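Local coordinates for TonB-dependent siderophore receptor (Pseudomonas aeruginosa 39016, PDB 5NEC), which probably imports iron-loaded siderophores across the outer membrane by TonB-dependent transport, and is studied as an entry route for siderophore-drug conjugates, at residues Thr76-Thr81 with Ser640-Thr645; Tyr602-Ser607 with Thr636-Phe641. One frame throughout, in Å; residues are numbered along the deposited sequence.

Interaction 1: Thr76-Thr81 with Ser640-Thr645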
# COMPACT_ATOMS: atom_id res chain seq x y z
N THR A 76 -7.41 2.71 -7.57
CA THR A 76 -7.36 2.58 -9.04
C THR A 76 -6.91 1.21 -9.58
O THR A 76 -7.04 0.96 -10.75
CB THR A 76 -6.45 3.67 -9.68
OG1 THR A 76 -5.15 3.66 -9.07
CG2 THR A 76 -7.06 5.04 -9.53
N VAL A 77 -6.36 0.35 -8.74
CA VAL A 77 -5.93 -0.98 -9.16
C VAL A 77 -6.79 -2.01 -8.43
O VAL A 77 -6.62 -2.22 -7.22
CB VAL A 77 -4.44 -1.21 -8.84
CG1 VAL A 77 -4.02 -2.61 -9.26
CG2 VAL A 77 -3.60 -0.16 -9.54
N PRO A 78 -7.69 -2.68 -9.16
CA PRO A 78 -8.68 -3.56 -8.51
C PRO A 78 -8.07 -4.80 -7.90
O PRO A 78 -7.03 -5.27 -8.36
CB PRO A 78 -9.59 -3.95 -9.67
CG PRO A 78 -8.67 -3.98 -10.86
CD PRO A 78 -7.69 -2.86 -10.63
N GLY A 79 -8.71 -5.32 -6.87
CA GLY A 79 -8.25 -6.55 -6.18
C GLY A 79 -7.17 -6.38 -5.11
O GLY A 79 -6.62 -7.37 -4.63
N ILE A 80 -6.85 -5.14 -4.76
CA ILE A 80 -5.90 -4.86 -3.68
C ILE A 80 -6.76 -4.36 -2.54
O ILE A 80 -7.35 -3.29 -2.63
CB ILE A 80 -4.86 -3.79 -4.07
CG1 ILE A 80 -4.13 -4.21 -5.35
CG2 ILE A 80 -3.85 -3.56 -2.94
CD1 ILE A 80 -2.97 -3.33 -5.70
N THR A 81 -6.87 -5.16 -1.48
CA THR A 81 -7.61 -4.76 -0.29
C THR A 81 -6.66 -4.65 0.89
O THR A 81 -5.61 -5.27 0.93
CB THR A 81 -8.72 -5.77 0.04
OG1 THR A 81 -8.13 -6.99 0.52
CG2 THR A 81 -9.55 -6.06 -1.18
N SER A 640 -13.78 -7.20 -8.67
CA SER A 640 -13.58 -5.77 -8.48
C SER A 640 -13.27 -5.09 -9.80
O SER A 640 -12.75 -5.71 -10.72
CB SER A 640 -12.48 -5.48 -7.43
OG SER A 640 -11.36 -6.34 -7.58
N PHE A 641 -13.65 -3.83 -9.89
CA PHE A 641 -13.55 -3.07 -11.11
C PHE A 641 -13.18 -1.63 -10.74
O PHE A 641 -13.80 -1.02 -9.86
CB PHE A 641 -14.89 -3.14 -11.88
CG PHE A 641 -14.98 -2.22 -13.09
CD1 PHE A 641 -15.35 -0.88 -12.94
CD2 PHE A 641 -14.70 -2.69 -14.37
CE1 PHE A 641 -15.43 -0.03 -14.04
CE2 PHE A 641 -14.78 -1.84 -15.48
CZ PHE A 641 -15.15 -0.51 -15.31
N SER A 642 -12.15 -1.10 -11.41
CA SER A 642 -11.73 0.29 -11.24
C SER A 642 -11.62 0.92 -12.62
O SER A 642 -10.98 0.36 -13.51
CB SER A 642 -10.37 0.35 -10.53
OG SER A 642 -10.42 -0.20 -9.21
N LEU A 643 -12.25 2.08 -12.80
CA LEU A 643 -12.18 2.85 -14.03
C LEU A 643 -11.86 4.27 -13.63
O LEU A 643 -12.61 4.85 -12.85
CB LEU A 643 -13.53 2.83 -14.76
CG LEU A 643 -13.66 3.80 -15.96
CD1 LEU A 643 -12.63 3.47 -17.02
CD2 LEU A 643 -15.05 3.77 -16.56
N TRP A 644 -10.78 4.82 -14.16
CA TRP A 644 -10.48 6.25 -14.05
C TRP A 644 -10.30 6.80 -15.46
O TRP A 644 -9.55 6.23 -16.25
CB TRP A 644 -9.22 6.51 -13.23
CG TRP A 644 -8.92 7.98 -13.12
CD1 TRP A 644 -7.98 8.68 -13.80
CD2 TRP A 644 -9.60 8.92 -12.28
NE1 TRP A 644 -8.01 10.00 -13.44
CE2 TRP A 644 -9.00 10.18 -12.51
CE3 TRP A 644 -10.65 8.82 -11.35
CZ2 TRP A 644 -9.43 11.34 -11.85
CZ3 TRP A 644 -11.06 9.96 -10.68
CH2 TRP A 644 -10.45 11.22 -10.94
N THR A 645 -10.98 7.91 -15.76
CA THR A 645 -10.91 8.51 -17.08
C THR A 645 -10.93 10.04 -17.04
O THR A 645 -11.61 10.64 -16.21
CB THR A 645 -12.05 7.99 -17.97
OG1 THR A 645 -11.85 8.46 -19.30
CG2 THR A 645 -13.43 8.44 -17.49

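Interaction 2: Tyr602-Ser607 with Thr636-Phe641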
# COMPACT_ATOMS: atom_id res chain seq x y z
N TYR A 602 -10.01 -4.92 -14.33
CA TYR A 602 -11.01 -5.82 -13.76
C TYR A 602 -10.25 -6.97 -13.12
O TYR A 602 -9.23 -7.40 -13.65
CB TYR A 602 -12.01 -6.33 -14.81
CG TYR A 602 -12.87 -7.49 -14.30
CD1 TYR A 602 -13.95 -7.27 -13.43
CD2 TYR A 602 -12.56 -8.81 -14.63
CE1 TYR A 602 -14.70 -8.34 -12.93
CE2 TYR A 602 -13.30 -9.87 -14.14
CZ TYR A 602 -14.36 -9.64 -13.29
OH TYR A 602 -15.07 -10.72 -12.82
N SER A 603 -10.75 -7.47 -11.99
CA SER A 603 -10.12 -8.56 -11.27
C SER A 603 -11.18 -9.57 -10.83
O SER A 603 -12.18 -9.19 -10.23
CB SER A 603 -9.35 -8.01 -10.07
OG SER A 603 -8.95 -9.04 -9.16
N TYR A 604 -10.95 -10.84 -11.16
CA TYR A 604 -11.75 -11.95 -10.71
C TYR A 604 -10.84 -12.87 -9.90
O TYR A 604 -9.82 -13.32 -10.40
CB TYR A 604 -12.36 -12.71 -11.89
CG TYR A 604 -13.09 -13.98 -11.50
CD1 TYR A 604 -14.40 -13.93 -11.03
CD2 TYR A 604 -12.46 -15.23 -11.60
CE1 TYR A 604 -15.07 -15.10 -10.66
CE2 TYR A 604 -13.12 -16.40 -11.24
CZ TYR A 604 -14.43 -16.33 -10.79
OH TYR A 604 -15.08 -17.48 -10.43
N LEU A 605 -11.21 -13.13 -8.65
CA LEU A 605 -10.43 -13.96 -7.76
C LEU A 605 -11.34 -15.02 -7.18
O LEU A 605 -12.22 -14.73 -6.37
CB LEU A 605 -9.84 -13.10 -6.64
CG LEU A 605 -8.87 -12.00 -7.11
CD1 LEU A 605 -8.52 -11.05 -5.97
CD2 LEU A 605 -7.61 -12.61 -7.69
N ASP A 606 -11.17 -16.25 -7.66
CA ASP A 606 -11.88 -17.40 -7.11
C ASP A 606 -10.90 -18.05 -6.16
O ASP A 606 -9.95 -18.69 -6.60
CB ASP A 606 -12.28 -18.36 -8.23
CG ASP A 606 -12.88 -19.64 -7.72
OD1 ASP A 606 -13.56 -19.62 -6.69
OD2 ASP A 606 -12.67 -20.68 -8.38
N SER A 607 -11.13 -17.89 -4.86
CA SER A 607 -10.22 -18.40 -3.84
C SER A 607 -10.88 -19.45 -2.96
O SER A 607 -12.09 -19.45 -2.80
CB SER A 607 -9.70 -17.24 -2.99
OG SER A 607 -10.68 -16.74 -2.10
N THR A 636 -10.40 -10.80 0.13
CA THR A 636 -10.22 -11.24 -1.26
C THR A 636 -11.55 -11.09 -1.98
O THR A 636 -12.32 -12.02 -2.03
CB THR A 636 -9.75 -12.71 -1.31
OG1 THR A 636 -8.61 -12.87 -0.45
CG2 THR A 636 -9.38 -13.13 -2.74
N PRO A 637 -11.85 -9.90 -2.53
CA PRO A 637 -13.11 -9.73 -3.25
C PRO A 637 -13.10 -10.55 -4.52
O PRO A 637 -12.10 -10.56 -5.24
CB PRO A 637 -13.15 -8.23 -3.58
CG PRO A 637 -11.72 -7.81 -3.58
CD PRO A 637 -11.02 -8.68 -2.57
N LYS A 638 -14.19 -11.26 -4.76
CA LYS A 638 -14.30 -12.15 -5.89
C LYS A 638 -14.25 -11.34 -7.19
O LYS A 638 -13.56 -11.72 -8.11
CB LYS A 638 -15.59 -12.95 -5.78
CG LYS A 638 -15.68 -14.16 -6.69
CD LYS A 638 -16.94 -14.93 -6.38
CE LYS A 638 -17.12 -16.11 -7.33
NZ LYS A 638 -16.12 -17.17 -7.05
N ASN A 639 -14.99 -10.23 -7.22
CA ASN A 639 -15.04 -9.28 -8.33
C ASN A 639 -14.62 -7.87 -7.88
O ASN A 639 -15.07 -7.37 -6.85
CB ASN A 639 -16.48 -9.19 -8.84
CG ASN A 639 -16.94 -10.48 -9.50
OD1 ASN A 639 -16.36 -10.93 -10.48
ND2 ASN A 639 -17.99 -11.07 -8.96
N SER A 640 -13.78 -7.20 -8.67
CA SER A 640 -13.58 -5.77 -8.48
C SER A 640 -13.27 -5.09 -9.80
O SER A 640 -12.75 -5.71 -10.72
CB SER A 640 -12.48 -5.48 -7.43
OG SER A 640 -11.36 -6.34 -7.58
N PHE A 641 -13.65 -3.83 -9.89
CA PHE A 641 -13.55 -3.07 -11.11
C PHE A 641 -13.18 -1.63 -10.74
O PHE A 641 -13.80 -1.02 -9.86
CB PHE A 641 -14.89 -3.14 -11.88
CG PHE A 641 -14.98 -2.22 -13.09
CD1 PHE A 641 -15.35 -0.88 -12.94
CD2 PHE A 641 -14.70 -2.69 -14.37
CE1 PHE A 641 -15.43 -0.03 -14.04
CE2 PHE A 641 -14.78 -1.84 -15.48
CZ PHE A 641 -15.15 -0.51 -15.31
O HOH W 1 -11.12 -9.37 -7.40

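Interaction 1: Thr76-Thr81 with Ser640-Thr645
P78 lays its ring against the side chains of S640 and S642, two residues of strand 640-645 that point at the loop 76-79. The ring is spread over both serines. P78 CB sits 3.6 Å from S640 OG, and P78 CD lies 4.1 Å from S642 OG. The two residues on either side of V77 and P78 complete the fit. The carbonyl O of T76 rests on S642 CB at 3.4 Å. At the other end S640 OG comes to 2.9 Å from G79 N, but the angle is poor and this is no hydrogen bond. S640 OG stands between its own backbone N and carbonyl carbon (chi1 43°), and this turns it toward G79. S642 OG stands beside its own backbone N (chi1 -62°), where it is hydrogen-bonded to R75 O, just before the loop. This polar atom therefore has a partner. No hydrogen bond links the two segments, and their union is close packing of buried atoms. V77 faces away, onto strand 54-57. This is plug-to-wall packing, with a loop of the plug domain lying against the inner face of the barrel, as in TonB-dependent receptors.

Interaction 2: Tyr602-Ser607 with Thr636-Phe641
Y602 reaches across to N639 and gives its hydroxyl proton to N639 OD1, with OH and OD1 2.7 Å apart. The donor lies 16° from the carbonyl plane, and the ring and amide planes are 29° apart. The same OD1 also meets the edge of the Y604 ring, in its plane, 3.6 Å from CD1. N639 ND2 is taken by D663 on the next strand.

Backbone bonds join the strands. S603 and S640 form a hydrogen-bonded antiparallel pair with two N-H to O bonds. L605 N adds another to K638 O at 2.8 Å. Y602 with F641 and Y604 with N639 are the flanking non-hydrogen-bonded pairs. The strands 596-609 and 639-650 are neighbours in the wall of the transmembrane beta-barrel. Y602, Y604, N639 and F641 line one face. S603 and S640 line the other, where both touch P78 of the plug.

On that second face a water bridges the segments. It donates to P637 O at 2.7 Å and is hydrogen-bonded to S603 OG and S640 OG. Its bond to S603 O is weak, and its two protons cannot serve every acceptor nearby at once.

A salt bridge joins D606 OD1 and K638 NZ at 3.6 Å. The K638 chain runs beside Y604, then bends at its last torsion (chi4 71°). Its CE lies 4.0 Å from Y604 CE1.

Van der Waals contacts join the loop end to the strand. T636 CG2 touches L605 CB at 3.9 Å, the two side chains crossing at about a right angle. The same methyl lies against the hydroxyl S607 OG, which is hydrogen-bonded to M633 N, while T636 OG1 bonds P634 O.

From the N terminus the chain first builds the plug, which holds 76-81. It then runs through most of the barrel before reaching 602-607, turns back, and enters strand 639-650. Interaction 1 closes a span of 558 residues between the plug loop and that strand. Interaction 2 closes a short one of 28 residues, between two neighbouring barrel strands. The short span falls within the long one, and both end on S640 and F641. The contacts also touch each other: P78 CG lies 3.8 Å from Y602 N, and T81 CG2 lies 3.3 Å from P637 CD. One place where the plug meets the wall is thus the pairing of strands 596-609 and 639-650.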